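Local coordinates for protein Fc fragment of IgE receptor II (Bos taurus, PDB 6PWS) that probably serves as a low-affinity IgE receptor (CD23) whose C-type lectin domain binds mannose-type sugars through calcium, at residues K19-G24 against R43-H48; D71-I74 against F78-M81. One frame throughout, in Å; residues are numbered along the deposited sequence.

Contact 1. Residues K19-G24 against R43-H48; sequences KCYYFG and RLVSIH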
ATOM      1  N   LYS A  19       9.919  10.673   2.715  1.00  8.95           N
ATOM      2  CA  LYS A  19       8.916  10.296   1.738  1.00  8.13           C
ATOM      3  C   LYS A  19       7.671  11.153   1.920  1.00  7.60           C
ATOM      4  O   LYS A  19       7.482  11.822   2.941  1.00  7.94           O
ATOM      5  CB  LYS A  19       8.589   8.792   1.834  1.00  7.67           C
ATOM      6  CG  LYS A  19       9.739   7.911   1.341  1.00  8.21           C
ATOM      7  CD  LYS A  19       9.496   6.417   1.564  1.00  7.68           C
ATOM      8  CE  LYS A  19       8.274   5.911   0.809  1.00  7.04           C
ATOM      9  NZ  LYS A  19       8.136   4.429   0.926  1.00  6.53           N
ATOM     10  N   CYS A  20       6.831  11.114   0.895  1.00  7.98           N
ATOM     11  CA  CYS A  20       5.545  11.787   0.859  1.00  7.90           C
ATOM     12  C   CYS A  20       4.473  10.745   0.601  1.00  6.78           C
ATOM     13  O   CYS A  20       4.684   9.824  -0.196  1.00  7.36           O
ATOM     14  CB  CYS A  20       5.520  12.798  -0.285  1.00  9.30           C
ATOM     15  SG  CYS A  20       6.805  14.060  -0.159  1.00 10.61           S
ATOM     16  N   TYR A  21       3.313  10.930   1.234  1.00  6.10           N
ATOM     17  CA  TYR A  21       2.246   9.939   1.212  1.00  5.80           C
ATOM     18  C   TYR A  21       0.928  10.586   0.824  1.00  5.77           C
ATOM     19  O   TYR A  21       0.611  11.702   1.259  1.00  6.76           O
ATOM     20  CB  TYR A  21       2.133   9.241   2.580  1.00  5.69           C
ATOM     21  CG  TYR A  21       3.419   8.551   2.987  1.00  5.80           C
ATOM     22  CD1 TYR A  21       4.440   9.256   3.605  1.00  5.99           C
ATOM     23  CD2 TYR A  21       3.619   7.200   2.737  1.00  5.78           C
ATOM     24  CE1 TYR A  21       5.631   8.633   3.963  1.00  6.48           C
ATOM     25  CE2 TYR A  21       4.802   6.562   3.103  1.00  5.95           C
ATOM     26  CZ  TYR A  21       5.802   7.285   3.719  1.00  5.99           C
ATOM     27  OH  TYR A  21       6.987   6.703   4.119  1.00  6.71           O
ATOM     28  N   TYR A  22       0.151   9.854   0.033  1.00  5.62           N
ATOM     29  CA  TYR A  22      -1.154  10.301  -0.436  1.00  5.75           C
ATOM     30  C   TYR A  22      -2.193   9.312   0.067  1.00  5.27           C
ATOM     31  O   TYR A  22      -2.122   8.117  -0.250  1.00  5.68           O
ATOM     32  CB  TYR A  22      -1.193  10.346  -1.961  1.00  6.41           C
ATOM     33  CG  TYR A  22      -2.401  11.081  -2.489  1.00  7.14           C
ATOM     34  CD1 TYR A  22      -3.574  10.419  -2.827  1.00  8.61           C
ATOM     35  CD2 TYR A  22      -2.369  12.455  -2.627  1.00  8.86           C
ATOM     36  CE1 TYR A  22      -4.676  11.122  -3.302  1.00  9.94           C
ATOM     37  CE2 TYR A  22      -3.447  13.158  -3.108  1.00 10.19           C
ATOM     38  CZ  TYR A  22      -4.594  12.496  -3.442  1.00 10.80           C
ATOM     39  OH  TYR A  22      -5.661  13.234  -3.908  1.00 12.77           O
ATOM     40  N   PHE A  23      -3.137   9.795   0.864  1.00  5.35           N
ATOM     41  CA  PHE A  23      -4.201   8.959   1.421  1.00  5.23           C
ATOM     42  C   PHE A  23      -5.422   9.079   0.514  1.00  5.15           C
ATOM     43  O   PHE A  23      -6.305   9.914   0.723  1.00  6.17           O
ATOM     44  CB  PHE A  23      -4.486   9.324   2.876  1.00  5.47           C
ATOM     45  CG  PHE A  23      -3.325   9.043   3.781  1.00  5.85           C
ATOM     46  CD1 PHE A  23      -3.193   7.795   4.372  1.00  6.39           C
ATOM     47  CD2 PHE A  23      -2.333   9.988   3.991  1.00  6.81           C
ATOM     48  CE1 PHE A  23      -2.099   7.502   5.168  1.00  7.53           C
ATOM     49  CE2 PHE A  23      -1.244   9.698   4.796  1.00  7.53           C
ATOM     50  CZ  PHE A  23      -1.125   8.454   5.381  1.00  7.91           C
ATOM     51  N   GLY A  24      -5.433   8.247  -0.527  1.00  5.29           N
ATOM     52  CA  GLY A  24      -6.501   8.283  -1.502  1.00  5.77           C
ATOM     53  C   GLY A  24      -7.789   7.692  -0.964  1.00  5.61           C
ATOM     54  O   GLY A  24      -7.789   6.763  -0.153  1.00  5.57           O
ATOM     55  N   ARG A  43       3.400   6.083  -6.674  1.00  5.71           N
ATOM     56  CA  ARG A  43       3.072   4.673  -6.821  1.00  5.46           C
ATOM     57  C   ARG A  43       2.395   4.214  -5.536  1.00  4.79           C
ATOM     58  O   ARG A  43       2.585   4.805  -4.472  1.00  5.18           O
ATOM     59  CB  ARG A  43       4.319   3.799  -7.045  1.00  5.37           C
ATOM     60  CG  ARG A  43       5.146   4.115  -8.292  1.00  5.95           C
ATOM     61  CD  ARG A  43       6.039   2.937  -8.629  1.00  5.87           C
ATOM     62  NE  ARG A  43       6.960   3.185  -9.732  1.00  6.01           N
ATOM     63  CZ  ARG A  43       8.188   3.679  -9.600  1.00  6.23           C
ATOM     64  NH1 ARG A  43       8.672   3.995  -8.403  1.00  6.88           N
ATOM     65  NH2 ARG A  43       8.933   3.851 -10.681  1.00  6.05           N
ATOM     66  N   LEU A  44       1.631   3.127  -5.610  1.00  4.75           N
ATOM     67  CA  LEU A  44       1.108   2.524  -4.386  1.00  4.24           C
ATOM     68  C   LEU A  44       2.259   2.291  -3.409  1.00  4.49           C
ATOM     69  O   LEU A  44       3.368   1.895  -3.797  1.00  4.94           O
ATOM     70  CB  LEU A  44       0.391   1.212  -4.712  1.00  4.53           C
ATOM     71  CG  LEU A  44      -1.020   1.355  -5.301  1.00  4.78           C
ATOM     72  CD1 LEU A  44      -1.463   0.019  -5.903  1.00  5.52           C
ATOM     73  CD2 LEU A  44      -2.005   1.814  -4.231  1.00  5.40           C
ATOM     74  N   VAL A  45       1.961   2.517  -2.122  1.00  4.27           N
ATOM     75  CA  VAL A  45       2.988   2.648  -1.091  1.00  4.25           C
ATOM     76  C   VAL A  45       3.780   1.364  -0.879  1.00  3.88           C
ATOM     77  O   VAL A  45       3.240   0.247  -0.869  1.00  4.32           O
ATOM     78  CB  VAL A  45       2.342   3.131   0.230  1.00  4.40           C
ATOM     79  CG1 VAL A  45       1.356   2.103   0.800  1.00  4.32           C
ATOM     80  CG2 VAL A  45       3.376   3.498   1.285  1.00  4.84           C
ATOM     81  N   SER A  46       5.080   1.548  -0.629  1.00  4.04           N
ATOM     82  CA  SER A  46       5.982   0.473  -0.243  1.00  4.17           C
ATOM     83  C   SER A  46       6.490   0.725   1.177  1.00  4.23           C
ATOM     84  O   SER A  46       6.807   1.863   1.528  1.00  5.81           O
ATOM     85  CB  SER A  46       7.176   0.404  -1.201  1.00  4.61           C
ATOM     86  OG  SER A  46       6.780   0.229  -2.555  1.00  5.07           O
ATOM     87  N   ILE A  47       6.585  -0.335   1.986  1.00  4.14           N
ATOM     88  CA  ILE A  47       6.743  -0.200   3.438  1.00  4.32           C
ATOM     89  C   ILE A  47       7.973  -0.984   3.890  1.00  4.28           C
ATOM     90  O   ILE A  47       8.064  -2.195   3.644  1.00  5.15           O
ATOM     91  CB  ILE A  47       5.486  -0.685   4.191  1.00  4.25           C
ATOM     92  CG1 ILE A  47       4.220  -0.023   3.640  1.00  4.52           C
ATOM     93  CG2 ILE A  47       5.633  -0.429   5.688  1.00  4.61           C
ATOM     94  CD1 ILE A  47       2.930  -0.627   4.177  1.00  4.89           C
ATOM     95  N   HIS A  48       8.903  -0.312   4.585  1.00  4.62           N
ATOM     96  CA  HIS A  48      10.216  -0.892   4.843  1.00  5.14           C
ATOM     97  C   HIS A  48      10.725  -0.745   6.269  1.00  5.58           C
ATOM     98  O   HIS A  48      11.903  -1.045   6.521  1.00  6.83           O
ATOM     99  CB  HIS A  48      11.242  -0.350   3.842  1.00  5.78           C
ATOM    100  CG  HIS A  48      10.968  -0.809   2.450  1.00  5.97           C
ATOM    101  ND1 HIS A  48      11.150  -2.119   2.064  1.00  5.85           N
ATOM    102  CD2 HIS A  48      10.456  -0.170   1.373  1.00  7.17           C
ATOM    103  CE1 HIS A  48      10.793  -2.260   0.802  1.00  6.82           C
ATOM    104  NE2 HIS A  48      10.371  -1.093   0.356  1.00  7.75           N
TER
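The aromatic ring of Y21 meets V45 edge-on: the methyl CG2 of V45 sits close to the ring plane, 3.8 Å from CE2 of Y21 and 4.0 Å from CD2, so the valine touches the rim of the ring rather than a face. The two side chains cross at about a right angle. V45 turns CG2 toward the tyrosine by setting it anti to the backbone N, with CG1 left between N and the carbonyl carbon (chi1 64°). Although the CB of Y21 does not aim at 43-48, its ring swings across to reach it, and its hydroxyl goes on to a hydrogen bond with E52 of helix 50-59. F55 of the same helix also meets the tyrosine ring, their planes about 45° apart.

Beside this apolar touch runs the long chain of K19. It is extended except for a bend at chi3 (62°), and that kink leaves NZ 3.0 Å from the carbonyl O of S46. Its salt bridges are with D129 and E52, two carboxylates that would be expected to favour its charged form. D129 accepts the backbone N-H of S46 as well, which ties the lysine to the 43-48 backbone through a shared acid. The backbones themselves stay well apart here, the nearest CA pair being Y21 and V45 at 7.7 Å, and strand 123-131 bonds to both of them: C20 pairs with R130, R43 with D129.

Strands 19-25 and 43-44 thus flank strand 123-131 in the main sheet of the C-type lectin fold, and the arrangement is one of side chains reaching across that middle strand beside helix 50-59, with K19, D129 and E52 forming a salt-bridge cluster at the side of the hydrophobic core.

Contact 2. Residues D71-I74 against F78-M81; sequences DLDI and FIWM. With CA (calcium ion), chain C.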
ATOM      1  N   ASP A  71       1.544 -10.457  -5.468  1.00  4.58           N
ATOM      2  CA  ASP A  71       2.181 -11.684  -5.947  1.00  4.82           C
ATOM      3  C   ASP A  71       1.521 -12.189  -7.231  1.00  5.26           C
ATOM      4  O   ASP A  71       1.450 -13.393  -7.476  1.00  6.31           O
ATOM      5  CB  ASP A  71       2.280 -12.800  -4.903  1.00  4.95           C
ATOM      6  CG  ASP A  71       0.955 -13.471  -4.553  1.00  5.15           C
ATOM      7  OD1 ASP A  71      -0.118 -12.868  -4.715  1.00  5.37           O
ATOM      8  OD2 ASP A  71       1.007 -14.631  -4.070  1.00  5.62           O
ATOM      9  N   LEU A  72       1.072 -11.263  -8.071  1.00  5.90           N
ATOM     10  CA  LEU A  72       0.456 -11.616  -9.348  1.00  6.53           C
ATOM     11  C   LEU A  72       1.368 -12.442 -10.259  1.00  7.15           C
ATOM     12  O   LEU A  72       0.899 -13.371 -10.927  1.00  8.36           O
ATOM     13  CB  LEU A  72       0.016 -10.344 -10.076  1.00  7.10           C
ATOM     14  CG  LEU A  72      -1.278  -9.726  -9.553  1.00  7.67           C
ATOM     15  CD1 LEU A  72      -1.397  -8.258  -9.935  1.00  8.49           C
ATOM     16  CD2 LEU A  72      -2.465 -10.527 -10.079  1.00  8.42           C
ATOM     17  N   ASP A  73       2.647 -12.088 -10.371  1.00  7.47           N
ATOM     18  CA  ASP A  73       3.480 -12.701 -11.410  1.00  8.48           C
ATOM     19  C   ASP A  73       3.886 -14.129 -11.067  1.00  8.99           C
ATOM     20  O   ASP A  73       3.830 -15.022 -11.920  1.00 10.72           O
ATOM     21  CB  ASP A  73       4.714 -11.845 -11.679  1.00  8.75           C
ATOM     22  CG  ASP A  73       4.387 -10.558 -12.410  1.00  9.33           C
ATOM     23  OD1 ASP A  73       3.281 -10.458 -12.997  1.00 10.51           O
ATOM     24  OD2 ASP A  73       5.240  -9.645 -12.381  1.00 10.81           O
ATOM     25  N   ILE A  74       4.326 -14.356  -9.841  1.00  8.49           N
ATOM     26  CA  ILE A  74       4.611 -15.698  -9.350  1.00  9.03           C
ATOM     27  C   ILE A  74       3.933 -15.812  -7.996  1.00  7.69           C
ATOM     28  O   ILE A  74       4.252 -15.050  -7.074  1.00  7.55           O
ATOM     29  CB  ILE A  74       6.115 -16.002  -9.227  1.00 11.38           C
ATOM     30  CG1 ILE A  74       6.796 -16.002 -10.595  1.00 12.68           C
ATOM     31  CG2 ILE A  74       6.322 -17.360  -8.532  1.00 12.07           C
ATOM     32  CD1 ILE A  74       8.301 -16.153 -10.524  1.00 14.09           C
ATOM     33  N   PHE A  78       6.143 -12.024  -3.425  1.00  6.21           N
ATOM     34  CA  PHE A  78       5.646 -10.660  -3.328  1.00  5.75           C
ATOM     35  C   PHE A  78       6.691  -9.673  -3.836  1.00  5.45           C
ATOM     36  O   PHE A  78       7.901  -9.869  -3.669  1.00  6.68           O
ATOM     37  CB  PHE A  78       5.176 -10.347  -1.900  1.00  6.29           C
ATOM     38  CG  PHE A  78       3.884 -11.036  -1.573  1.00  6.23           C
ATOM     39  CD1 PHE A  78       3.875 -12.308  -1.019  1.00  6.82           C
ATOM     40  CD2 PHE A  78       2.671 -10.461  -1.934  1.00  6.18           C
ATOM     41  CE1 PHE A  78       2.685 -12.967  -0.805  1.00  7.61           C
ATOM     42  CE2 PHE A  78       1.483 -11.112  -1.722  1.00  6.73           C
ATOM     43  CZ  PHE A  78       1.487 -12.375  -1.157  1.00  7.09           C
ATOM     44  N   ILE A  79       6.207  -8.621  -4.490  1.00  4.92           N
ATOM     45  CA  ILE A  79       7.040  -7.573  -5.073  1.00  4.93           C
ATOM     46  C   ILE A  79       6.469  -6.232  -4.630  1.00  4.55           C
ATOM     47  O   ILE A  79       5.257  -6.004  -4.744  1.00  4.68           O
ATOM     48  CB  ILE A  79       7.049  -7.634  -6.620  1.00  6.23           C
ATOM     49  CG1 ILE A  79       7.402  -9.032  -7.134  1.00  7.78           C
ATOM     50  CG2 ILE A  79       8.011  -6.602  -7.198  1.00  7.15           C
ATOM     51  CD1 ILE A  79       7.345  -9.158  -8.653  1.00  8.85           C
ATOM     52  N   TRP A  80       7.344  -5.340  -4.158  1.00  4.13           N
ATOM     53  CA  TRP A  80       6.966  -3.972  -3.836  1.00  4.31           C
ATOM     54  C   TRP A  80       6.969  -3.091  -5.084  1.00  4.18           C
ATOM     55  O   TRP A  80       7.781  -3.261  -6.002  1.00  4.78           O
ATOM     56  CB  TRP A  80       7.971  -3.345  -2.856  1.00  4.35           C
ATOM     57  CG  TRP A  80       7.849  -3.813  -1.440  1.00  4.47           C
ATOM     58  CD1 TRP A  80       8.762  -4.545  -0.729  1.00  4.68           C
ATOM     59  CD2 TRP A  80       6.758  -3.549  -0.552  1.00  4.12           C
ATOM     60  NE1 TRP A  80       8.295  -4.768   0.545  1.00  4.70           N
ATOM     61  CE2 TRP A  80       7.064  -4.168   0.679  1.00  4.23           C
ATOM     62  CE3 TRP A  80       5.542  -2.872  -0.686  1.00  4.27           C
ATOM     63  CZ2 TRP A  80       6.191  -4.126   1.767  1.00  4.25           C
ATOM     64  CZ3 TRP A  80       4.671  -2.833   0.398  1.00  4.30           C
ATOM     65  CH2 TRP A  80       5.000  -3.455   1.607  1.00  4.37           C
ATOM     66  N   MET A  81       6.117  -2.058  -5.064  1.00  4.24           N
ATOM     67  CA  MET A  81       6.142  -1.020  -6.095  1.00  4.67           C
ATOM     68  C   MET A  81       7.515  -0.358  -6.221  1.00  4.99           C
ATOM     69  O   MET A  81       7.909   0.026  -7.323  1.00  5.60           O
ATOM     70  CB  MET A  81       5.064   0.037  -5.801  1.00  5.15           C
ATOM     71  CG  MET A  81       3.894   0.051  -6.761  1.00  6.44           C
ATOM     72  SD  MET A  81       2.961  -1.481  -6.791  1.00  6.61           S
ATOM     73  CE  MET A  81       1.974  -1.151  -8.256  1.00  7.66           C
TER
HETATM   74 CA    CA C 302      -1.439 -14.969  -3.988  1.00  4.85          CA
HETATM   75  O   HOH W   1      -1.081 -14.854  -1.653  1.00  5.73           O
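D71 lays its carboxylate and CB over one face of the F78 ring. CB stands 3.7 Å from the ring centroid and only 12° off the normal, a CH-pi contact, while CG lies 3.6 Å from CZ of F78. Carboxylate and ring planes are 8° apart, stacked, and the two side chains run side by side in the same direction. What puts the acid there is its first torsion: CG falls between the backbone N and the carbonyl carbon (chi1 72°), which carries the carboxylate along the ring and out to the calcium ion.

Both oxygens hold that ion, OD1 of D71 at 2.6 Å and OD2 of D71 at 2.5 Å, so the chelate is bidentate. A water joins the shell at 2.4 Å from the calcium, and E75, D98, E103 and N104 supply the remaining protein ligands. OD2 has a further bond from the backbone N-H of G76, inside the turn that joins the two segments. With the metal at its end and the phenyl ring against one face, the carboxylate is probably held from rotating. F78 is itself wedged against L69 and V106, and W91 meets its ring edge-to-face. Toward the exposed end of the loop, D73 and I79 make a looser approach, OD2 of D73 lying 4.3 Å from CD1 of I79.

D71 belongs to the loop between strands 69-70 and 79-80, the two strands of a small antiparallel sheet; its bidentate carboxylate, backed by an aromatic side chain, forms part of the auxiliary calcium site found in many C-type lectin domains, next to the calcium that holds the sugar.

Contact 1 is buried near the middle of the domain, on the main sheet, whereas contact 2 sits at the partly exposed calcium-binding end, about 17 Å away between centres. Their chemistry follows: an apolar touch and a lysine among protein carboxylates in the first, a carboxylate given over to a metal and stacked on a phenyl ring in the second. No segment is shared, yet the two meet through 43-48 and 78-81. The ring of W80 packs on S46, CE3 of W80 being 3.4 Å from CA of S46, and also meets the H48 ring, while M81 approaches L44. The small sheet carrying contact 2 is thereby seated against the core that contains contact 1.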